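Local coordinates for protein Bd0816 (Bdellovibrio bacteriovorus HD100, PDB 5CER) that probably acts as a serine-type D-Ala-D-Ala carboxypeptidase of the peptidase S13 family, trimming peptidoglycan stem peptides, at residues G48-H53 with K287-S292; I206-N211 with T385-L390; T39-I44 with N233-A238. The protein carries 2 engineered substitutions. All coordinates share one frame; numbering follows the deposited sequence.

Interaction 1: G48-H53 with K287-S292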
ATOM      1  N   GLY A  48     -10.252  17.364 -10.736  1.00 30.51           N
ATOM      2  CA  GLY A  48     -11.204  16.619 -11.559  1.00 29.03           C
ATOM      3  C   GLY A  48     -10.711  15.186 -11.654  1.00 28.81           C
ATOM      4  O   GLY A  48      -9.486  14.937 -11.793  1.00 27.15           O
ATOM      5  N   VAL A  49     -11.650  14.247 -11.605  1.00 27.53           N
ATOM      6  CA  VAL A  49     -11.304  12.828 -11.538  1.00 27.66           C
ATOM      7  C   VAL A  49     -10.421  12.318 -12.708  1.00 28.14           C
ATOM      8  O   VAL A  49      -9.601  11.399 -12.524  1.00 26.74           O
ATOM      9  CB  VAL A  49     -12.569  11.959 -11.424  1.00 26.12           C
ATOM     10  CG1 VAL A  49     -13.412  12.060 -12.701  1.00 25.71           C
ATOM     11  CG2 VAL A  49     -12.225  10.515 -11.110  1.00 25.43           C
ATOM     12  N   ASP A  50     -10.629  12.878 -13.895  1.00 28.67           N
ATOM     13  CA  ASP A  50      -9.901  12.435 -15.092  1.00 29.38           C
ATOM     14  C   ASP A  50      -8.786  13.409 -15.506  1.00 29.06           C
ATOM     15  O   ASP A  50      -8.294  13.343 -16.613  1.00 30.25           O
ATOM     16  CB  ASP A  50     -10.883  12.165 -16.234  1.00 29.39           C
ATOM     17  CG  ASP A  50     -11.633  10.865 -16.057  1.00 30.03           C
ATOM     18  OD1 ASP A  50     -11.062   9.918 -15.465  1.00 30.63           O
ATOM     19  OD2 ASP A  50     -12.797  10.744 -16.509  1.00 31.48           O
ATOM     20  N   TYR A  51      -8.363  14.279 -14.597  1.00 28.25           N
ATOM     21  CA  TYR A  51      -7.297  15.219 -14.877  1.00 27.79           C
ATOM     22  C   TYR A  51      -5.984  14.511 -15.281  1.00 27.74           C
ATOM     23  O   TYR A  51      -5.636  13.412 -14.797  1.00 27.72           O
ATOM     24  CB  TYR A  51      -7.074  16.116 -13.657  1.00 27.35           C
ATOM     25  CG  TYR A  51      -5.880  17.028 -13.763  1.00 27.31           C
ATOM     26  CD1 TYR A  51      -5.974  18.258 -14.410  1.00 27.00           C
ATOM     27  CD2 TYR A  51      -4.660  16.661 -13.197  1.00 26.69           C
ATOM     28  CE1 TYR A  51      -4.884  19.083 -14.509  1.00 27.05           C
ATOM     29  CE2 TYR A  51      -3.572  17.491 -13.264  1.00 26.70           C
ATOM     30  CZ  TYR A  51      -3.684  18.694 -13.940  1.00 26.79           C
ATOM     31  OH  TYR A  51      -2.589  19.532 -14.028  1.00 27.87           O
ATOM     32  N   ARG A  52      -5.267  15.158 -16.175  1.00 27.89           N
ATOM     33  CA  ARG A  52      -4.018  14.651 -16.659  1.00 28.23           C
ATOM     34  C   ARG A  52      -2.928  15.686 -16.494  1.00 28.68           C
ATOM     35  O   ARG A  52      -3.075  16.861 -16.905  1.00 28.39           O
ATOM     36  CB  ARG A  52      -4.183  14.200 -18.111  1.00 28.89           C
ATOM     37  CG  ARG A  52      -4.840  12.827 -18.231  1.00 30.03           C
ATOM     38  CD  ARG A  52      -4.959  12.462 -19.693  1.00 30.74           C
ATOM     39  NE  ARG A  52      -5.762  11.276 -19.967  1.00 28.92           N
ATOM     40  CZ  ARG A  52      -5.294  10.050 -20.177  1.00 28.89           C
ATOM     41  NH1 ARG A  52      -3.999   9.752 -20.077  1.00 29.26           N
ATOM     42  NH2 ARG A  52      -6.148   9.088 -20.470  1.00 29.05           N
ATOM     43  N   HIS A  53      -1.817  15.235 -15.921  1.00 29.92           N
ATOM     44  CA  HIS A  53      -0.592  16.040 -15.822  1.00 30.59           C
ATOM     45  C   HIS A  53       0.097  16.068 -17.195  1.00 29.56           C
ATOM     46  O   HIS A  53       0.549  15.036 -17.686  1.00 29.86           O
ATOM     47  CB  HIS A  53       0.355  15.491 -14.756  1.00 31.10           C
ATOM     48  CG  HIS A  53      -0.212  15.519 -13.376  1.00 34.98           C
ATOM     49  ND1 HIS A  53       0.173  16.441 -12.410  1.00 37.67           N
ATOM     50  CD2 HIS A  53      -1.154  14.738 -12.799  1.00 33.67           C
ATOM     51  CE1 HIS A  53      -0.518  16.220 -11.308  1.00 35.42           C
ATOM     52  NE2 HIS A  53      -1.318  15.187 -11.518  1.00 33.78           N
ATOM     53  N   LYS A 287     -19.573  11.348 -11.809  1.00 33.49           N
ATOM     54  CA  LYS A 287     -18.839  11.229 -13.042  1.00 35.17           C
ATOM     55  C   LYS A 287     -18.858   9.829 -13.612  1.00 34.49           C
ATOM     56  O   LYS A 287     -18.019   9.512 -14.440  1.00 34.31           O
ATOM     57  CB  LYS A 287     -17.376  11.653 -12.808  1.00 37.09           C
ATOM     58  CG  LYS A 287     -17.174  13.090 -12.380  1.00 39.82           C
ATOM     59  CD  LYS A 287     -17.775  13.992 -13.461  1.00 42.12           C
ATOM     60  CE  LYS A 287     -17.206  15.397 -13.461  1.00 44.84           C
ATOM     61  NZ  LYS A 287     -18.331  16.352 -13.322  1.00 49.53           N
ATOM     62  N   GLY A 288     -19.782   8.991 -13.179  1.00 33.66           N
ATOM     63  CA  GLY A 288     -19.849   7.613 -13.669  1.00 33.10           C
ATOM     64  C   GLY A 288     -18.804   6.630 -13.139  1.00 32.34           C
ATOM     65  O   GLY A 288     -18.696   5.511 -13.647  1.00 32.66           O
ATOM     66  N   TYR A 289     -18.075   6.996 -12.091  1.00 31.04           N
ATOM     67  CA  TYR A 289     -17.108   6.089 -11.488  1.00 30.20           C
ATOM     68  C   TYR A 289     -17.621   5.499 -10.179  1.00 29.69           C
ATOM     69  O   TYR A 289     -18.756   5.720  -9.755  1.00 30.32           O
ATOM     70  CB  TYR A 289     -15.774   6.823 -11.305  1.00 29.30           C
ATOM     71  CG  TYR A 289     -15.157   7.216 -12.614  1.00 29.50           C
ATOM     72  CD1 TYR A 289     -14.600   6.258 -13.466  1.00 28.90           C
ATOM     73  CD2 TYR A 289     -15.134   8.554 -13.026  1.00 30.38           C
ATOM     74  CE1 TYR A 289     -14.048   6.617 -14.682  1.00 28.79           C
ATOM     75  CE2 TYR A 289     -14.587   8.909 -14.262  1.00 29.26           C
ATOM     76  CZ  TYR A 289     -14.049   7.941 -15.055  1.00 28.61           C
ATOM     77  OH  TYR A 289     -13.514   8.303 -16.217  1.00 29.55           O
ATOM     78  N   LYS A 290     -16.765   4.714  -9.566  1.00 30.44           N
ATOM     79  CA  LYS A 290     -17.056   4.030  -8.313  1.00 32.15           C
ATOM     80  C   LYS A 290     -15.887   4.158  -7.381  1.00 30.51           C
ATOM     81  O   LYS A 290     -14.774   4.540  -7.788  1.00 31.77           O
ATOM     82  CB  LYS A 290     -17.338   2.528  -8.591  1.00 34.78           C
ATOM     83  CG  LYS A 290     -18.696   2.290  -9.231  1.00 36.68           C
ATOM     84  CD  LYS A 290     -18.983   0.812  -9.441  1.00 40.88           C
ATOM     85  CE  LYS A 290     -18.262   0.271 -10.673  1.00 42.41           C
ATOM     86  NZ  LYS A 290     -18.606  -1.154 -10.955  1.00 44.48           N
ATOM     87  N   LEU A 291     -16.112   3.827  -6.120  1.00 29.20           N
ATOM     88  CA  LEU A 291     -15.055   3.923  -5.117  1.00 27.07           C
ATOM     89  C   LEU A 291     -13.851   2.998  -5.461  1.00 25.91           C
ATOM     90  O   LEU A 291     -12.702   3.318  -5.134  1.00 24.61           O
ATOM     91  CB  LEU A 291     -15.627   3.599  -3.732  1.00 27.65           C
ATOM     92  CG  LEU A 291     -14.778   3.988  -2.526  1.00 27.48           C
ATOM     93  CD1 LEU A 291     -14.568   5.504  -2.477  1.00 27.23           C
ATOM     94  CD2 LEU A 291     -15.433   3.489  -1.262  1.00 27.30           C
ATOM     95  N   SER A 292     -14.136   1.869  -6.104  1.00 25.45           N
ATOM     96  CA  SER A 292     -13.121   0.923  -6.520  1.00 25.45           C
ATOM     97  C   SER A 292     -12.206   1.429  -7.630  1.00 25.17           C
ATOM     98  O   SER A 292     -11.225   0.752  -7.945  1.00 25.60           O
ATOM     99  CB  SER A 292     -13.781  -0.387  -6.963  1.00 25.22           C
ATOM    100  OG  SER A 292     -14.821  -0.139  -7.867  1.00 27.64           O
TER

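Interaction 2: I206-N211 with T385-L390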
ATOM      1  N   ILE A 206      -3.676   7.320 -11.129  1.00 22.77           N
ATOM      2  CA  ILE A 206      -2.564   7.708 -10.262  1.00 22.50           C
ATOM      3  C   ILE A 206      -2.991   7.480  -8.777  1.00 21.56           C
ATOM      4  O   ILE A 206      -2.235   6.984  -7.976  1.00 20.07           O
ATOM      5  CB  ILE A 206      -2.167   9.169 -10.494  1.00 22.78           C
ATOM      6  CG1 ILE A 206      -1.503   9.336 -11.848  1.00 23.80           C
ATOM      7  CG2 ILE A 206      -1.216   9.629  -9.379  1.00 23.68           C
ATOM      8  CD1 ILE A 206      -1.092  10.747 -12.225  1.00 23.72           C
ATOM      9  N   LEU A 207      -4.227   7.843  -8.458  1.00 21.62           N
ATOM     10  CA  LEU A 207      -4.737   7.687  -7.116  1.00 21.69           C
ATOM     11  C   LEU A 207      -4.898   6.196  -6.757  1.00 22.04           C
ATOM     12  O   LEU A 207      -4.562   5.787  -5.627  1.00 22.73           O
ATOM     13  CB  LEU A 207      -6.044   8.468  -6.972  1.00 22.08           C
ATOM     14  CG  LEU A 207      -5.906  10.010  -7.086  1.00 21.67           C
ATOM     15  CD1 LEU A 207      -7.274  10.663  -7.262  1.00 22.09           C
ATOM     16  CD2 LEU A 207      -5.209  10.610  -5.887  1.00 21.08           C
ATOM     17  N   LYS A 208      -5.421   5.409  -7.691  1.00 21.57           N
ATOM     18  CA  LYS A 208      -5.561   3.984  -7.498  1.00 21.76           C
ATOM     19  C   LYS A 208      -4.207   3.345  -7.186  1.00 22.40           C
ATOM     20  O   LYS A 208      -4.090   2.530  -6.276  1.00 20.30           O
ATOM     21  CB  LYS A 208      -6.182   3.334  -8.729  1.00 21.91           C
ATOM     22  CG  LYS A 208      -6.373   1.822  -8.598  1.00 22.13           C
ATOM     23  CD  LYS A 208      -7.576   1.472  -7.733  1.00 22.24           C
ATOM     24  CE  LYS A 208      -7.697  -0.039  -7.589  1.00 22.85           C
ATOM     25  NZ  LYS A 208      -9.013  -0.539  -7.115  1.00 22.97           N
ATOM     26  N   ARG A 209      -3.187   3.761  -7.937  1.00 22.84           N
ATOM     27  CA  ARG A 209      -1.827   3.280  -7.701  1.00 23.47           C
ATOM     28  C   ARG A 209      -1.298   3.686  -6.297  1.00 23.97           C
ATOM     29  O   ARG A 209      -0.771   2.830  -5.558  1.00 24.14           O
ATOM     30  CB  ARG A 209      -0.894   3.810  -8.793  1.00 23.99           C
ATOM     31  CG  ARG A 209       0.554   3.389  -8.699  1.00 23.16           C
ATOM     32  CD  ARG A 209       0.706   1.911  -8.688  1.00 22.68           C
ATOM     33  NE  ARG A 209       2.076   1.524  -9.007  1.00 22.55           N
ATOM     34  CZ  ARG A 209       2.535   0.264  -9.005  1.00 23.00           C
ATOM     35  NH1 ARG A 209       1.771  -0.768  -8.613  1.00 22.29           N
ATOM     36  NH2 ARG A 209       3.812   0.045  -9.320  1.00 24.01           N
ATOM     37  N   MET A 210      -1.478   4.961  -5.938  1.00 22.53           N
ATOM     38  CA  MET A 210      -1.064   5.458  -4.650  1.00 22.99           C
ATOM     39  C   MET A 210      -1.718   4.697  -3.503  1.00 22.58           C
ATOM     40  O   MET A 210      -1.063   4.311  -2.538  1.00 23.24           O
ATOM     41  CB  MET A 210      -1.444   6.941  -4.534  1.00 24.10           C
ATOM     42  CG  MET A 210      -1.286   7.562  -3.146  1.00 24.25           C
ATOM     43  SD  MET A 210      -1.892   9.256  -3.150  1.00 24.02           S
ATOM     44  CE  MET A 210      -3.677   8.948  -3.031  1.00 24.73           C
ATOM     45  N   ASN A 211      -3.038   4.545  -3.581  1.00 21.56           N
ATOM     46  CA  ASN A 211      -3.815   3.884  -2.555  1.00 20.54           C
ATOM     47  C   ASN A 211      -3.525   2.391  -2.454  1.00 21.09           C
ATOM     48  O   ASN A 211      -3.586   1.811  -1.371  1.00 20.37           O
ATOM     49  CB  ASN A 211      -5.321   4.227  -2.758  1.00 20.77           C
ATOM     50  CG  ASN A 211      -5.620   5.657  -2.373  1.00 20.39           C
ATOM     51  OD1 ASN A 211      -5.081   6.165  -1.371  1.00 20.34           O
ATOM     52  ND2 ASN A 211      -6.478   6.324  -3.125  1.00 20.44           N
ATOM     53  N   THR A 385     -13.191  -5.591 -11.909  1.00 20.68           N
ATOM     54  CA  THR A 385     -12.051  -6.173 -12.599  1.00 21.29           C
ATOM     55  C   THR A 385     -10.779  -5.392 -12.279  1.00 20.39           C
ATOM     56  O   THR A 385     -10.783  -4.175 -12.343  1.00 20.26           O
ATOM     57  CB  THR A 385     -12.257  -6.038 -14.132  1.00 20.60           C
ATOM     58  OG1 THR A 385     -13.608  -6.312 -14.562  1.00 20.11           O
ATOM     59  CG2 THR A 385     -11.263  -6.881 -14.898  1.00 21.09           C
ATOM     60  N   GLU A 386      -9.721  -6.128 -11.941  1.00 19.42           N
ATOM     61  CA  GLU A 386      -8.514  -5.571 -11.435  1.00 19.62           C
ATOM     62  C   GLU A 386      -8.029  -4.500 -12.392  1.00 19.93           C
ATOM     63  O   GLU A 386      -7.801  -4.779 -13.547  1.00 18.96           O
ATOM     64  CB  GLU A 386      -7.472  -6.672 -11.228  1.00 18.86           C
ATOM     65  CG  GLU A 386      -6.099  -6.177 -10.783  1.00 19.50           C
ATOM     66  CD  GLU A 386      -5.182  -7.285 -10.307  1.00 19.95           C
ATOM     67  OE1 GLU A 386      -5.281  -8.419 -10.800  1.00 21.49           O
ATOM     68  OE2 GLU A 386      -4.392  -7.047  -9.380  1.00 21.74           O
ATOM     69  N   ILE A 387      -7.886  -3.282 -11.886  1.00 20.26           N
ATOM     70  CA  ILE A 387      -7.263  -2.185 -12.637  1.00 21.08           C
ATOM     71  C   ILE A 387      -5.752  -2.389 -12.622  1.00 19.82           C
ATOM     72  O   ILE A 387      -5.160  -2.590 -11.582  1.00 17.96           O
ATOM     73  CB  ILE A 387      -7.611  -0.815 -12.010  1.00 21.80           C
ATOM     74  CG1 ILE A 387      -9.112  -0.534 -12.132  1.00 21.38           C
ATOM     75  CG2 ILE A 387      -6.787   0.302 -12.639  1.00 23.20           C
ATOM     76  CD1 ILE A 387      -9.652   0.442 -11.098  1.00 20.23           C
ATOM     77  N   LEU A 388      -5.148  -2.355 -13.796  1.00 20.55           N
ATOM     78  CA  LEU A 388      -3.717  -2.425 -13.899  1.00 21.81           C
ATOM     79  C   LEU A 388      -3.293  -0.937 -13.914  1.00 21.54           C
ATOM     80  O   LEU A 388      -3.516  -0.238 -14.887  1.00 20.10           O
ATOM     81  CB  LEU A 388      -3.303  -3.193 -15.142  1.00 23.67           C
ATOM     82  CG  LEU A 388      -1.767  -3.277 -15.421  1.00 26.04           C
ATOM     83  CD1 LEU A 388      -0.917  -3.634 -14.197  1.00 25.66           C
ATOM     84  CD2 LEU A 388      -1.443  -4.212 -16.597  1.00 24.78           C
ATOM     85  N   ALA A 389      -2.735  -0.474 -12.795  1.00 19.83           N
ATOM     86  CA  ALA A 389      -2.539   0.941 -12.561  1.00 19.72           C
ATOM     87  C   ALA A 389      -1.142   1.471 -12.990  1.00 18.17           C
ATOM     88  O   ALA A 389      -0.237   1.703 -12.195  1.00 16.79           O
ATOM     89  CB  ALA A 389      -2.819   1.259 -11.112  1.00 19.34           C
ATOM     90  N   LEU A 390      -1.004   1.679 -14.285  1.00 18.20           N
ATOM     91  CA  LEU A 390       0.225   2.245 -14.865  1.00 18.08           C
ATOM     92  C   LEU A 390       0.164   3.770 -14.865  1.00 16.53           C
ATOM     93  O   LEU A 390      -0.916   4.334 -14.933  1.00 16.55           O
ATOM     94  CB  LEU A 390       0.423   1.728 -16.283  1.00 18.06           C
ATOM     95  CG  LEU A 390       0.620   0.206 -16.372  1.00 19.20           C
ATOM     96  CD1 LEU A 390       0.247  -0.418 -17.727  1.00 20.38           C
ATOM     97  CD2 LEU A 390       2.090  -0.024 -16.075  1.00 19.44           C
TER

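Interaction 3: T39-I44 with N233-A238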
ATOM      1  N   THR A  39      -6.752  12.904   1.085  1.00 22.49           N
ATOM      2  CA  THR A  39      -5.915  13.476   0.033  1.00 22.25           C
ATOM      3  C   THR A  39      -6.492  13.192  -1.354  1.00 22.62           C
ATOM      4  O   THR A  39      -6.587  14.111  -2.215  1.00 23.14           O
ATOM      5  CB  THR A  39      -4.482  12.985   0.183  1.00 22.24           C
ATOM      6  OG1 THR A  39      -3.990  13.367   1.488  1.00 20.52           O
ATOM      7  CG2 THR A  39      -3.606  13.608  -0.873  1.00 23.26           C
ATOM      8  N   THR A  40      -6.967  11.961  -1.526  1.00 21.63           N
ATOM      9  CA  THR A  40      -7.659  11.530  -2.723  1.00 21.50           C
ATOM     10  C   THR A  40      -8.895  12.362  -3.047  1.00 22.53           C
ATOM     11  O   THR A  40      -9.108  12.771  -4.210  1.00 22.25           O
ATOM     12  CB  THR A  40      -8.019  10.012  -2.630  1.00 21.10           C
ATOM     13  OG1 THR A  40      -6.815   9.234  -2.653  1.00 20.95           O
ATOM     14  CG2 THR A  40      -8.887   9.557  -3.771  1.00 20.85           C
ATOM     15  N   LEU A  41      -9.738  12.604  -2.046  1.00 23.17           N
ATOM     16  CA  LEU A  41     -10.935  13.444  -2.272  1.00 23.49           C
ATOM     17  C   LEU A  41     -10.537  14.858  -2.701  1.00 23.26           C
ATOM     18  O   LEU A  41     -11.141  15.441  -3.595  1.00 23.66           O
ATOM     19  CB  LEU A  41     -11.809  13.512  -1.022  1.00 23.60           C
ATOM     20  CG  LEU A  41     -12.984  14.512  -1.010  1.00 24.37           C
ATOM     21  CD1 LEU A  41     -13.973  14.247  -2.122  1.00 24.50           C
ATOM     22  CD2 LEU A  41     -13.665  14.440   0.347  1.00 25.34           C
ATOM     23  N   TRP A  42      -9.573  15.418  -1.996  1.00 23.13           N
ATOM     24  CA  TRP A  42      -9.150  16.789  -2.228  1.00 24.39           C
ATOM     25  C   TRP A  42      -8.617  16.915  -3.684  1.00 26.50           C
ATOM     26  O   TRP A  42      -9.001  17.817  -4.414  1.00 25.82           O
ATOM     27  CB  TRP A  42      -8.078  17.211  -1.204  1.00 23.04           C
ATOM     28  CG  TRP A  42      -7.639  18.640  -1.300  1.00 22.74           C
ATOM     29  CD1 TRP A  42      -8.318  19.668  -1.829  1.00 22.30           C
ATOM     30  CD2 TRP A  42      -6.398  19.187  -0.818  1.00 23.00           C
ATOM     31  NE1 TRP A  42      -7.603  20.824  -1.728  1.00 22.77           N
ATOM     32  CE2 TRP A  42      -6.414  20.560  -1.106  1.00 23.05           C
ATOM     33  CE3 TRP A  42      -5.278  18.642  -0.178  1.00 22.47           C
ATOM     34  CZ2 TRP A  42      -5.361  21.407  -0.772  1.00 23.35           C
ATOM     35  CZ3 TRP A  42      -4.226  19.478   0.145  1.00 22.86           C
ATOM     36  CH2 TRP A  42      -4.290  20.857  -0.137  1.00 23.83           C
ATOM     37  N   ALA A  43      -7.744  15.992  -4.081  1.00 26.97           N
ATOM     38  CA  ALA A  43      -7.218  16.006  -5.457  1.00 26.80           C
ATOM     39  C   ALA A  43      -8.354  15.946  -6.490  1.00 24.90           C
ATOM     40  O   ALA A  43      -8.366  16.715  -7.443  1.00 24.74           O
ATOM     41  CB  ALA A  43      -6.203  14.856  -5.675  1.00 26.38           C
ATOM     42  N   ILE A  44      -9.284  15.037  -6.286  1.00 24.00           N
ATOM     43  CA  ILE A  44     -10.406  14.897  -7.212  1.00 25.84           C
ATOM     44  C   ILE A  44     -11.264  16.146  -7.250  1.00 27.16           C
ATOM     45  O   ILE A  44     -11.614  16.625  -8.335  1.00 27.91           O
ATOM     46  CB  ILE A  44     -11.269  13.661  -6.899  1.00 24.70           C
ATOM     47  CG1 ILE A  44     -10.488  12.420  -7.305  1.00 24.57           C
ATOM     48  CG2 ILE A  44     -12.592  13.724  -7.628  1.00 25.36           C
ATOM     49  CD1 ILE A  44     -11.053  11.138  -6.780  1.00 24.72           C
ATOM     50  N   ASN A 233      -6.673  23.236   4.822  1.00 27.92           N
ATOM     51  CA  ASN A 233      -7.626  23.675   5.838  1.00 27.93           C
ATOM     52  C   ASN A 233      -8.866  24.320   5.232  1.00 29.29           C
ATOM     53  O   ASN A 233      -9.977  24.067   5.684  1.00 30.44           O
ATOM     54  CB  ASN A 233      -6.926  24.562   6.869  1.00 28.73           C
ATOM     55  CG  ASN A 233      -5.966  23.776   7.746  1.00 28.20           C
ATOM     56  OD1 ASN A 233      -5.942  22.561   7.729  1.00 27.18           O
ATOM     57  ND2 ASN A 233      -5.079  24.474   8.406  1.00 29.79           N
ATOM     58  N   ALA A 234      -8.698  25.134   4.182  1.00 30.25           N
ATOM     59  CA  ALA A 234      -9.857  25.731   3.479  1.00 30.71           C
ATOM     60  C   ALA A 234     -10.729  24.636   2.865  1.00 30.02           C
ATOM     61  O   ALA A 234     -11.965  24.711   2.881  1.00 31.61           O
ATOM     62  CB  ALA A 234      -9.393  26.729   2.416  1.00 30.73           C
ATOM     63  N   PHE A 235     -10.075  23.650   2.278  1.00 29.61           N
ATOM     64  CA  PHE A 235     -10.776  22.478   1.718  1.00 29.96           C
ATOM     65  C   PHE A 235     -11.573  21.748   2.799  1.00 30.05           C
ATOM     66  O   PHE A 235     -12.731  21.427   2.566  1.00 31.08           O
ATOM     67  CB  PHE A 235      -9.817  21.524   1.013  1.00 27.98           C
ATOM     68  CG  PHE A 235     -10.320  20.112   0.944  1.00 27.35           C
ATOM     69  CD1 PHE A 235     -11.300  19.742   0.049  1.00 26.66           C
ATOM     70  CD2 PHE A 235      -9.807  19.143   1.803  1.00 26.63           C
ATOM     71  CE1 PHE A 235     -11.738  18.434  -0.003  1.00 25.56           C
ATOM     72  CE2 PHE A 235     -10.280  17.843   1.770  1.00 25.61           C
ATOM     73  CZ  PHE A 235     -11.242  17.488   0.861  1.00 24.83           C
ATOM     74  N   ALA A 236     -10.961  21.530   3.957  1.00 30.48           N
ATOM     75  CA  ALA A 236     -11.617  20.810   5.036  1.00 31.63           C
ATOM     76  C   ALA A 236     -12.831  21.573   5.604  1.00 33.10           C
ATOM     77  O   ALA A 236     -13.865  20.973   5.906  1.00 31.76           O
ATOM     78  CB  ALA A 236     -10.640  20.498   6.151  1.00 32.02           C
ATOM     79  N   ALA A 237     -12.708  22.894   5.709  1.00 34.62           N
ATOM     80  CA  ALA A 237     -13.809  23.749   6.150  1.00 34.43           C
ATOM     81  C   ALA A 237     -14.973  23.692   5.149  1.00 35.54           C
ATOM     82  O   ALA A 237     -16.132  23.555   5.545  1.00 37.56           O
ATOM     83  CB  ALA A 237     -13.321  25.181   6.326  1.00 34.73           C
ATOM     84  N   ALA A 238     -14.687  23.819   3.859  1.00 34.21           N
ATOM     85  CA  ALA A 238     -15.755  23.968   2.881  1.00 34.57           C
ATOM     86  C   ALA A 238     -16.385  22.621   2.550  1.00 34.08           C
ATOM     87  O   ALA A 238     -17.590  22.487   2.489  1.00 35.13           O
ATOM     88  CB  ALA A 238     -15.227  24.682   1.632  1.00 34.22           C
TER

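Interaction 1: G48-H53 with K287-S292
Val49 overlaps one side of the Tyr289 ring with CG1, which lies 3.7 Å from Tyr289 CE2. The methyl comes in obliquely. The segments that follow two helices meet here. Helix 35-47 runs out at Gly48, which has positive phi, and a type I beta turn follows from Gly48 to Tyr51. It is closed by the bond from Tyr51 N to Gly48 O, 3.1 Å. Helix 270-286 ends in a Schellman motif with Gly288 as its C-prime residue, and Tyr289 comes next. The contact therefore joins the ends of two helices of the penicillin-binding fold expected for this family.

Both Val49 methyls touch the ring, and CG1 also reaches Lys287. CG1 stands between the backbone N and the carbonyl carbon (chi1 66°). From there it meets the aliphatic part of the lysine, with Val49 CG1 to Lys287 CG at 3.9 Å. CG2 reaches the ring at Tyr289 CD2, 4.0 Å away. The lysine chain runs antiparallel to the valine, its amine turned off from the contact. Leu284 of helix 270-286 also packs on both Val49 and Tyr289.

Asp50 meets the hydroxyl end of the ring. Its carboxylate stands nearly upright to the ring plane, at 84°. OD1 forms a salt bridge with Arg204, which probably stabilises the negative charge and helps fix the carboxylate's rotation. A backbone hydrogen bond between Val49 and Arg204 holds the turn to helix 203-213 as well. Tyr289 OH donates to the syn lone pair of Asp50 OD2 over 2.6 Å.

Interaction 2: I206-N211 with T385-L390
Ala389 presses its methyl against helix 203-213, with Ala389 CB 3.9 Å from Arg209 CB. The arginine then runs past the alanine carbonyl, bringing Arg209 CD to 3.6 Å from Ala389 O. Its bend at chi2 (57°) turns the chain along that carbonyl. No hydrogen bond crosses the contact. One residue earlier on the helix, Lys208 is crossed obliquely by Ile387, whose CD1 sits 4.0 Å from Lys208 CE. Methylenes of two basic side chains thus supply the apolar surface.

The segment 385-390 is an extended linker between helix 356-375 and strand 399-400. It lies across a helix that, in the penicillin-binding fold of this family, leads into the SxN motif; the sequence after the helix fits that assignment.

The charged ends are held farther out. Lys208 NZ is buried and gripped by several partners: a salt bridge to Asp301, the carbonyls of Ser292 and Leu295, and the hydroxyl of Tyr384. Tyr384 OH also bonds to Ile387 N, so one residue steadies both sides. Arg209 NE pairs with Glu115, and Arg209 NH1 with Asp303.

Interaction 3: T39-I44 with N233-A238
Trp42 and Phe235 lie face against face between two helices. The five-membered ring of the indole and the phenyl ring form an offset stack, with centroids 4.3 Å apart and planes somewhat tilted. The tightest approach is Trp42 CD1 to Phe235 CG, 3.4 Å. The overlap is shifted so that each ring also covers the other's CB. Trp42 CB sits over the middle of the phenyl, 3.8 Å from the centroid of the Phe235 ring. In return Phe235 CB lies 3.9 Å from the centroid of the Trp42 five-membered ring. Both are CH-pi contacts over a face.

The conformations explain this exchange. Trp42 has CG opposite the backbone N (chi1 -176°), which swings the indole out so that one face meets Phe235. Phe235 also has CG roughly anti to its backbone N, though twisted from it (chi1 156°), and its ring lies over one face of the indole.

Here helix 35-47 packs on helix 228-239. Lys36, near the start of helix 35-47, falls where the lysine of the SxxK motif of serine penicillin-recognising enzymes would be expected; the deposited chain has no serine at the first position of that motif. The stack lies farther along the helix.

Leu41, its CG likewise anti (chi1 171°), meets the edge of the phenyl ring, with Leu41 CG 3.9 Å from Phe235 CZ. Leu41 CD2 is equally near that CZ. Ile38 and Glu45 of helix 35-47 also touch Phe235. Trp42 has a second aromatic neighbour in Phe232, set edge-to-face, and Leu226 packs against its side chain.

In the fold
The three contacts cross one another along the chain: their first segments come in the order 3, 1, 2, and their second segments repeat it. Helix 35-47 carries 39-44 and runs straight into 48-53. Centres of interactions 1 and 2 are about 12 Å apart, 1 and 3 about 15 Å, and 2 and 3 about 21 Å. Helix 203-213 touches both others: Asn211 ND2 probably hydrogen-bonds to Thr40 OG1, and Lys208 reaches segment 287-292. The contacts join helices 35-47, 203-213 and 228-239 to chain passages that lead to two sheets. Segments 48-53 and 385-390 run toward the mixed sheet, and 287-292 toward strand 296-297 of the six-stranded antiparallel sheet.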